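Local coordinates for ABC sugar transporter, periplasmic sugar binding protein (Legionella pneumophila subsp. pneumophila, PDB 3ROT) that probably binds a carbohydrate in the periplasm as the solute-binding component of an ABC sugar transporter, at residues A[195-200]-A[225-230]; A[219-224]-A[237-242]; A[88-93]-A[104-109]. All coordinates share one frame; numbering follows the deposited sequence.

Contact 1. Residues A[195-200]-A[225-230]; sequences LTSQAL and DKTPNT
Ser197 meets Thr227, and Leu200 meets Thr230, where helices 197-208 and 228-235 begin, each preceded by an N-cap threonine. Both helices follow the C-terminal ends of adjacent parallel strands, 191-194 and 220-224, consistent with the alternating strand-helix lobes of type I periplasmic binding proteins. The polar link between the segments runs through one water, which accepts from Ser197 N and Ser197 OG and donates to Asp225 OD2 at 2.5 Å. With OG set between the backbone N and the carbonyl carbon (chi1 60°), Ser197 can direct both donors to that water. Asp225 OD2 also bonds a glycerol, while Asp225 OD1 accepts from Gln245 NE2, so both carboxylate oxygens are held. Thr196 OG1 caps its helix by accepting from Gln198 N at 3.0 Å, and donates to a lone pair of Gln198 OE1. Separately, the Thr227 OG1 and Thr230 OG1 hydroxyls are hydrogen-bonded at 2.6 Å, either being a possible donor. Direct contact between the segments comes from methyl groups. Thr227 CG2 sits 3.7 Å from Ser197 OG, and the Leu200 side chain crosses that of Thr230 at about a right angle, its CD2 3.6 Å from Thr230 OG1.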
# COMPACT_ATOMS: atom_id res chain seq x y z
N LEU A 195 -4.32 -12.32 8.61
CA LEU A 195 -5.44 -11.65 9.27
C LEU A 195 -6.02 -10.48 8.47
O LEU A 195 -7.17 -10.11 8.68
CB LEU A 195 -5.04 -11.22 10.69
CG LEU A 195 -4.68 -12.41 11.60
CD1 LEU A 195 -4.33 -11.94 13.00
CD2 LEU A 195 -5.85 -13.38 11.65
N THR A 196 -5.22 -9.90 7.58
CA THR A 196 -5.70 -8.82 6.70
C THR A 196 -4.85 -8.84 5.44
O THR A 196 -3.83 -9.54 5.38
CB THR A 196 -5.59 -7.41 7.32
OG1 THR A 196 -4.23 -6.96 7.22
CG2 THR A 196 -6.01 -7.40 8.78
N SER A 197 -5.24 -8.05 4.44
CA SER A 197 -4.48 -8.00 3.20
C SER A 197 -3.10 -7.37 3.40
O SER A 197 -2.20 -7.55 2.57
CB SER A 197 -5.27 -7.24 2.13
OG SER A 197 -5.53 -5.91 2.54
N GLN A 198 -2.91 -6.64 4.49
CA GLN A 198 -1.60 -6.02 4.75
C GLN A 198 -0.52 -7.08 4.96
O GLN A 198 0.66 -6.83 4.71
CB GLN A 198 -1.66 -5.13 5.99
CG GLN A 198 -2.64 -3.99 5.89
CD GLN A 198 -2.95 -3.42 7.27
OE1 GLN A 198 -3.41 -4.15 8.16
NE2 GLN A 198 -2.69 -2.14 7.45
N ALA A 199 -0.92 -8.25 5.47
CA ALA A 199 0.02 -9.34 5.67
C ALA A 199 0.16 -10.08 4.34
O ALA A 199 1.26 -10.48 3.95
CB ALA A 199 -0.48 -10.30 6.76
N LEU A 200 -0.96 -10.25 3.65
CA LEU A 200 -0.95 -10.97 2.38
C LEU A 200 -0.15 -10.34 1.23
O LEU A 200 0.58 -11.06 0.55
CB LEU A 200 -2.39 -11.23 1.90
CG LEU A 200 -2.50 -12.10 0.65
CD1 LEU A 200 -1.86 -13.47 0.91
CD2 LEU A 200 -3.97 -12.27 0.27
N ASP A 225 -10.59 -10.36 3.29
CA ASP A 225 -10.78 -9.25 2.36
C ASP A 225 -10.30 -9.51 0.95
O ASP A 225 -9.11 -9.70 0.71
CB ASP A 225 -10.10 -7.99 2.91
CG ASP A 225 -10.42 -7.75 4.37
OD1 ASP A 225 -11.58 -7.98 4.77
OD2 ASP A 225 -9.51 -7.31 5.11
N LYS A 226 -11.26 -9.49 0.02
CA LYS A 226 -10.96 -9.74 -1.38
C LYS A 226 -10.53 -8.47 -2.11
O LYS A 226 -11.29 -7.91 -2.90
CB LYS A 226 -12.17 -10.36 -2.08
CG LYS A 226 -12.52 -11.77 -1.59
CD LYS A 226 -13.66 -12.38 -2.40
CE LYS A 226 -13.96 -13.80 -1.94
NZ LYS A 226 -15.06 -14.45 -2.72
N THR A 227 -9.32 -8.01 -1.83
CA THR A 227 -8.76 -6.82 -2.48
C THR A 227 -8.32 -7.26 -3.88
O THR A 227 -8.20 -8.46 -4.14
CB THR A 227 -7.53 -6.30 -1.71
OG1 THR A 227 -6.51 -7.31 -1.72
CG2 THR A 227 -7.88 -5.96 -0.27
N PRO A 228 -8.07 -6.30 -4.78
CA PRO A 228 -7.63 -6.62 -6.15
C PRO A 228 -6.48 -7.62 -6.21
O PRO A 228 -6.53 -8.60 -6.95
CB PRO A 228 -7.26 -5.25 -6.71
CG PRO A 228 -8.30 -4.37 -6.08
CD PRO A 228 -8.31 -4.85 -4.64
N ASN A 229 -5.44 -7.38 -5.43
CA ASN A 229 -4.30 -8.28 -5.43
C ASN A 229 -4.68 -9.65 -4.85
O ASN A 229 -4.19 -10.68 -5.31
CB ASN A 229 -3.14 -7.70 -4.63
CG ASN A 229 -1.84 -8.40 -4.96
OD1 ASN A 229 -1.45 -8.49 -6.13
ND2 ASN A 229 -1.15 -8.90 -3.93
N THR A 230 -5.55 -9.65 -3.84
CA THR A 230 -6.00 -10.89 -3.21
C THR A 230 -6.78 -11.72 -4.25
O THR A 230 -6.59 -12.93 -4.36
CB THR A 230 -6.91 -10.60 -1.99
OG1 THR A 230 -6.20 -9.79 -1.04
CG2 THR A 230 -7.35 -11.91 -1.31
O HOH W 1 -7.29 -6.46 4.45

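Contact 2. Residues A[219-224]-A[237-242]; sequences PQVYSF and KLVNYV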
# COMPACT_ATOMS: atom_id res chain seq x y z
N PRO A 219 3.25 -22.78 0.55
CA PRO A 219 2.24 -23.10 1.57
C PRO A 219 0.83 -22.76 1.07
O PRO A 219 0.66 -22.02 0.10
CB PRO A 219 2.64 -22.22 2.73
CG PRO A 219 3.04 -20.96 2.01
CD PRO A 219 3.90 -21.50 0.87
N GLN A 220 -0.18 -23.32 1.73
CA GLN A 220 -1.56 -23.06 1.38
C GLN A 220 -1.92 -21.81 2.16
O GLN A 220 -1.69 -21.76 3.37
CB GLN A 220 -2.44 -24.24 1.80
CG GLN A 220 -2.03 -25.50 1.10
CD GLN A 220 -1.97 -25.31 -0.40
OE1 GLN A 220 -3.00 -25.22 -1.06
NE2 GLN A 220 -0.76 -25.22 -0.94
N VAL A 221 -2.46 -20.82 1.46
CA VAL A 221 -2.76 -19.53 2.07
C VAL A 221 -4.23 -19.14 2.20
O VAL A 221 -5.04 -19.30 1.28
CB VAL A 221 -2.00 -18.42 1.30
CG1 VAL A 221 -2.22 -17.07 1.97
CG2 VAL A 221 -0.52 -18.77 1.23
N TYR A 222 -4.55 -18.58 3.36
CA TYR A 222 -5.91 -18.15 3.67
C TYR A 222 -5.87 -16.70 4.15
O TYR A 222 -4.92 -16.28 4.81
CB TYR A 222 -6.49 -19.07 4.74
CG TYR A 222 -6.61 -20.48 4.23
CD1 TYR A 222 -7.76 -20.90 3.56
CD2 TYR A 222 -5.53 -21.37 4.31
CE1 TYR A 222 -7.84 -22.16 2.98
CE2 TYR A 222 -5.60 -22.64 3.72
CZ TYR A 222 -6.76 -23.02 3.06
OH TYR A 222 -6.86 -24.25 2.47
N SER A 223 -6.90 -15.93 3.82
CA SER A 223 -6.88 -14.53 4.22
C SER A 223 -8.27 -13.91 4.42
O SER A 223 -9.30 -14.58 4.35
CB SER A 223 -6.09 -13.73 3.18
OG SER A 223 -5.76 -12.44 3.67
N PHE A 224 -8.25 -12.60 4.67
CA PHE A 224 -9.46 -11.81 4.86
C PHE A 224 -9.43 -10.65 3.87
O PHE A 224 -8.39 -10.05 3.64
CB PHE A 224 -9.51 -11.23 6.27
CG PHE A 224 -9.87 -12.23 7.33
CD1 PHE A 224 -11.14 -12.25 7.89
CD2 PHE A 224 -8.93 -13.17 7.77
CE1 PHE A 224 -11.48 -13.17 8.88
CE2 PHE A 224 -9.27 -14.10 8.75
CZ PHE A 224 -10.55 -14.10 9.31
N LYS A 237 -4.29 -19.47 -7.98
CA LYS A 237 -4.23 -20.58 -7.03
C LYS A 237 -3.08 -20.49 -6.03
O LYS A 237 -2.54 -21.51 -5.59
CB LYS A 237 -4.18 -21.92 -7.78
CG LYS A 237 -5.46 -22.26 -8.53
CD LYS A 237 -5.42 -23.67 -9.10
CE LYS A 237 -6.67 -23.98 -9.92
NZ LYS A 237 -7.92 -23.77 -9.13
N LEU A 238 -2.72 -19.27 -5.67
CA LEU A 238 -1.65 -19.07 -4.70
C LEU A 238 -2.28 -18.83 -3.32
O LEU A 238 -1.59 -18.85 -2.31
CB LEU A 238 -0.77 -17.89 -5.11
CG LEU A 238 0.04 -18.10 -6.40
CD1 LEU A 238 0.80 -16.82 -6.74
CD2 LEU A 238 1.01 -19.26 -6.22
N VAL A 239 -3.59 -18.59 -3.32
CA VAL A 239 -4.39 -18.36 -2.11
C VAL A 239 -5.64 -19.21 -2.31
O VAL A 239 -6.29 -19.14 -3.36
CB VAL A 239 -4.78 -16.86 -1.97
CG1 VAL A 239 -5.86 -16.69 -0.90
CG2 VAL A 239 -3.55 -16.03 -1.61
N ASN A 240 -5.98 -20.02 -1.31
CA ASN A 240 -7.12 -20.94 -1.37
C ASN A 240 -8.52 -20.42 -1.09
O ASN A 240 -9.48 -20.79 -1.78
CB ASN A 240 -6.87 -22.13 -0.44
CG ASN A 240 -5.90 -23.14 -1.00
OD1 ASN A 240 -5.12 -22.83 -1.90
ND2 ASN A 240 -5.92 -24.35 -0.46
N TYR A 241 -8.65 -19.59 -0.06
CA TYR A 241 -9.94 -19.07 0.34
C TYR A 241 -9.79 -17.77 1.11
O TYR A 241 -8.89 -17.64 1.94
CB TYR A 241 -10.64 -20.10 1.22
CG TYR A 241 -12.12 -19.88 1.39
CD1 TYR A 241 -13.02 -20.33 0.42
CD2 TYR A 241 -12.62 -19.23 2.51
CE1 TYR A 241 -14.38 -20.14 0.57
CE2 TYR A 241 -13.99 -19.03 2.67
CZ TYR A 241 -14.86 -19.49 1.69
OH TYR A 241 -16.22 -19.34 1.86
N VAL A 242 -10.67 -16.83 0.84
CA VAL A 242 -10.62 -15.53 1.51
C VAL A 242 -11.98 -15.11 2.03
O VAL A 242 -12.97 -15.17 1.30
CB VAL A 242 -10.11 -14.45 0.55
CG1 VAL A 242 -10.09 -13.11 1.24
CG2 VAL A 242 -8.71 -14.82 0.04
O HOH W 2 0.51 -20.64 -2.33
O HOH W 3 -3.22 -21.31 -1.36
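The Tyr222 ring has Tyr241 CB at its edge, near the ring plane and 3.8 Å from Tyr222 CD1, while Asn240 CB approaches the same ring obliquely. The amide of Asn240 is turned 77° against this ring and 69° against the amide of Gln220, so the Asn240 amide stands steeply to both. They converge on Asn240 ND2, which donates to Tyr222 OH (3.1 Å) and to Gln220 OE1 (3.1 Å); both acceptors are tilted out of its amide plane, and both bonds are bent. Gln220 reaches this point because its chain folds at chi2 (-53°). Tyr222 OH has a further bond to Thr127 OG1. On the other side of the Asn240 amide, OD1 accepts from a water at 2.5 Å that itself accepts from Val221 N; a second water joins the carbonyls of Pro219 and Leu238.

The backbones run parallel, with Asn240 N bonded to Val221 O (2.8 Å) and Ser223 N to Tyr241 O (3.2 Å). Tyr241 N is buried without a partner. Val221 CG1 packs on Val239 CG2 at 4.0 Å.

These are the flanking strands of a beta-alpha-beta unit whose helix, 228-235, covers Val239 and Val242. Helix 197-208 meets Val221 and Val239 through Leu200, whereas Tyr222 lies against helix 112-126 and strand 220-224 bonds onward to strand 191-194.

Contact 3. Residues A[88-93]-A[104-109]; sequences PVIAVD and YLVFLG
Ala91 pairs with Phe107 in parallel register, with both its backbone polar atoms engaged: its N donates to Val106 O at 2.8 Å and its O accepts from Leu108 N at 2.9 Å. Two residues on, Asp93 N donates to Leu108 O at 3.0 Å. The acceptors Ala91 O and Leu108 O also receive CA-H contacts from Phe107 and Val92 respectively. At the other end Val89 O takes Leu105 N at 2.8 Å in a nearly straight bond (171° at the hydrogen). That pairing departs from the regular register: Val106 N is passed by and stays buried without a partner. The carbonyl of Tyr104 accepts from Lys99 NZ, which makes a weak bond to Leu105 O as well. Asp93 uses its carboxylate outside the strand pair, OD2 bonding a glycerol and OD1 weakly bonding Tyr17 OH.

Side chains close over both faces of the pair. Ala91 CB sits over one face of the Tyr104 ring, 3.9 Å from its centroid in a CH-pi contact; CG set between the backbone N and the carbonyl carbon (chi1 65°) brings the ring over Ala91 CB. The Phe107 ring turns its edge to Asp93, with CE1 3.6 Å from Asp93 C. On the opposite face Ile90 CG1 lies beside Val106 CG2 (3.9 Å), and Ile90 CG2 is pressed unusually tightly against Leu108 CD1, at 3.3 Å.

Helix 247-264 covers the Ile90 and Leu108 face, and helix 76-85 packs on Val89. Strand 89-92 continues through backbone bonds to strand 64-67, and Phe107 bonds onward to Ile271. Parallel strands crossing at 26°, flanked by helices and ending in an aspartate that bonds a glycerol, are consistent with the three-layer alpha/beta lobe of a type I periplasmic binding protein.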
# COMPACT_ATOMS: atom_id res chain seq x y z
N PRO A 88 -25.31 10.87 17.41
CA PRO A 88 -25.39 9.44 17.14
C PRO A 88 -24.06 8.88 16.66
O PRO A 88 -23.40 9.48 15.80
CB PRO A 88 -26.46 9.34 16.05
CG PRO A 88 -27.27 10.59 16.23
CD PRO A 88 -26.22 11.62 16.52
N VAL A 89 -23.65 7.74 17.21
CA VAL A 89 -22.41 7.11 16.80
C VAL A 89 -22.66 5.65 16.46
O VAL A 89 -23.25 4.92 17.25
CB VAL A 89 -21.33 7.19 17.89
CG1 VAL A 89 -20.05 6.55 17.39
CG2 VAL A 89 -21.09 8.64 18.27
N ILE A 90 -22.24 5.25 15.27
CA ILE A 90 -22.40 3.88 14.82
C ILE A 90 -21.02 3.25 14.69
O ILE A 90 -20.09 3.88 14.19
CB ILE A 90 -23.14 3.82 13.46
CG1 ILE A 90 -24.63 4.11 13.68
CG2 ILE A 90 -22.96 2.46 12.80
CD1 ILE A 90 -25.46 4.02 12.42
N ALA A 91 -20.87 2.02 15.17
CA ALA A 91 -19.58 1.35 15.09
C ALA A 91 -19.54 0.51 13.81
O ALA A 91 -20.50 -0.18 13.49
CB ALA A 91 -19.36 0.46 16.31
N VAL A 92 -18.44 0.60 13.08
CA VAL A 92 -18.27 -0.17 11.86
C VAL A 92 -16.92 -0.88 11.85
O VAL A 92 -15.94 -0.40 12.43
CB VAL A 92 -18.37 0.74 10.61
CG1 VAL A 92 -19.73 1.42 10.57
CG2 VAL A 92 -17.26 1.77 10.63
N ASP A 93 -16.90 -2.04 11.20
CA ASP A 93 -15.70 -2.85 11.04
C ASP A 93 -15.21 -3.52 12.32
O ASP A 93 -15.07 -4.73 12.36
CB ASP A 93 -14.57 -2.01 10.44
CG ASP A 93 -13.27 -2.78 10.29
OD1 ASP A 93 -13.19 -3.65 9.39
OD2 ASP A 93 -12.35 -2.52 11.08
N TYR A 104 -22.12 3.24 21.84
CA TYR A 104 -22.32 3.42 20.42
C TYR A 104 -23.69 2.79 20.20
O TYR A 104 -24.11 1.94 20.99
CB TYR A 104 -21.21 2.75 19.58
CG TYR A 104 -21.13 1.24 19.66
CD1 TYR A 104 -21.96 0.43 18.89
CD2 TYR A 104 -20.23 0.62 20.53
CE1 TYR A 104 -21.92 -0.95 18.98
CE2 TYR A 104 -20.17 -0.77 20.63
CZ TYR A 104 -21.03 -1.54 19.85
OH TYR A 104 -21.02 -2.91 19.96
N LEU A 105 -24.41 3.21 19.16
CA LEU A 105 -25.74 2.69 18.92
C LEU A 105 -25.77 1.25 18.42
O LEU A 105 -26.25 0.35 19.12
CB LEU A 105 -26.49 3.60 17.95
CG LEU A 105 -26.78 5.02 18.47
CD1 LEU A 105 -27.35 5.85 17.34
CD2 LEU A 105 -27.76 4.97 19.64
N VAL A 106 -25.25 1.04 17.22
CA VAL A 106 -25.23 -0.29 16.62
C VAL A 106 -23.90 -0.56 15.92
O VAL A 106 -23.09 0.35 15.75
CB VAL A 106 -26.37 -0.45 15.60
CG1 VAL A 106 -27.71 -0.35 16.32
CG2 VAL A 106 -26.25 0.63 14.53
N PHE A 107 -23.70 -1.81 15.52
CA PHE A 107 -22.48 -2.23 14.86
C PHE A 107 -22.76 -2.88 13.51
O PHE A 107 -23.57 -3.80 13.41
CB PHE A 107 -21.73 -3.22 15.75
CG PHE A 107 -20.55 -3.87 15.08
CD1 PHE A 107 -19.42 -3.12 14.75
CD2 PHE A 107 -20.55 -5.23 14.82
CE1 PHE A 107 -18.31 -3.73 14.16
CE2 PHE A 107 -19.45 -5.85 14.23
CZ PHE A 107 -18.32 -5.09 13.90
N LEU A 108 -22.08 -2.39 12.48
CA LEU A 108 -22.18 -2.94 11.14
C LEU A 108 -20.80 -3.49 10.81
O LEU A 108 -19.82 -2.76 10.79
CB LEU A 108 -22.52 -1.87 10.10
CG LEU A 108 -23.96 -1.34 10.09
CD1 LEU A 108 -24.03 -0.08 10.93
CD2 LEU A 108 -24.37 -1.05 8.65
N GLY A 109 -20.73 -4.79 10.56
CA GLY A 109 -19.47 -5.43 10.24
C GLY A 109 -19.68 -6.91 10.43
O GLY A 109 -20.82 -7.37 10.52

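Contacts 1 and 2 belong to one lobe and contact 3 to the other. The first two have centres about 10 Å apart and touch directly: Thr230 CG2 packs on Val242 CG2 at 3.5 Å, and helix 228-235, which starts in contact 1, connects the two strands of contact 2. Contact 3 lies across the chain's centre, its own centre about 23 Å from that of contact 1 and about 30 Å from that of contact 2. Yet the nearest atoms of contacts 1 and 3 are about 7 Å apart, and Asp225 and Asp93 each hydrogen-bond glycerol and meet Tyr17. Strand ends of both lobes thus face the cleft, consistent with a sugar site there, although the glycerol probably came from crystallisation.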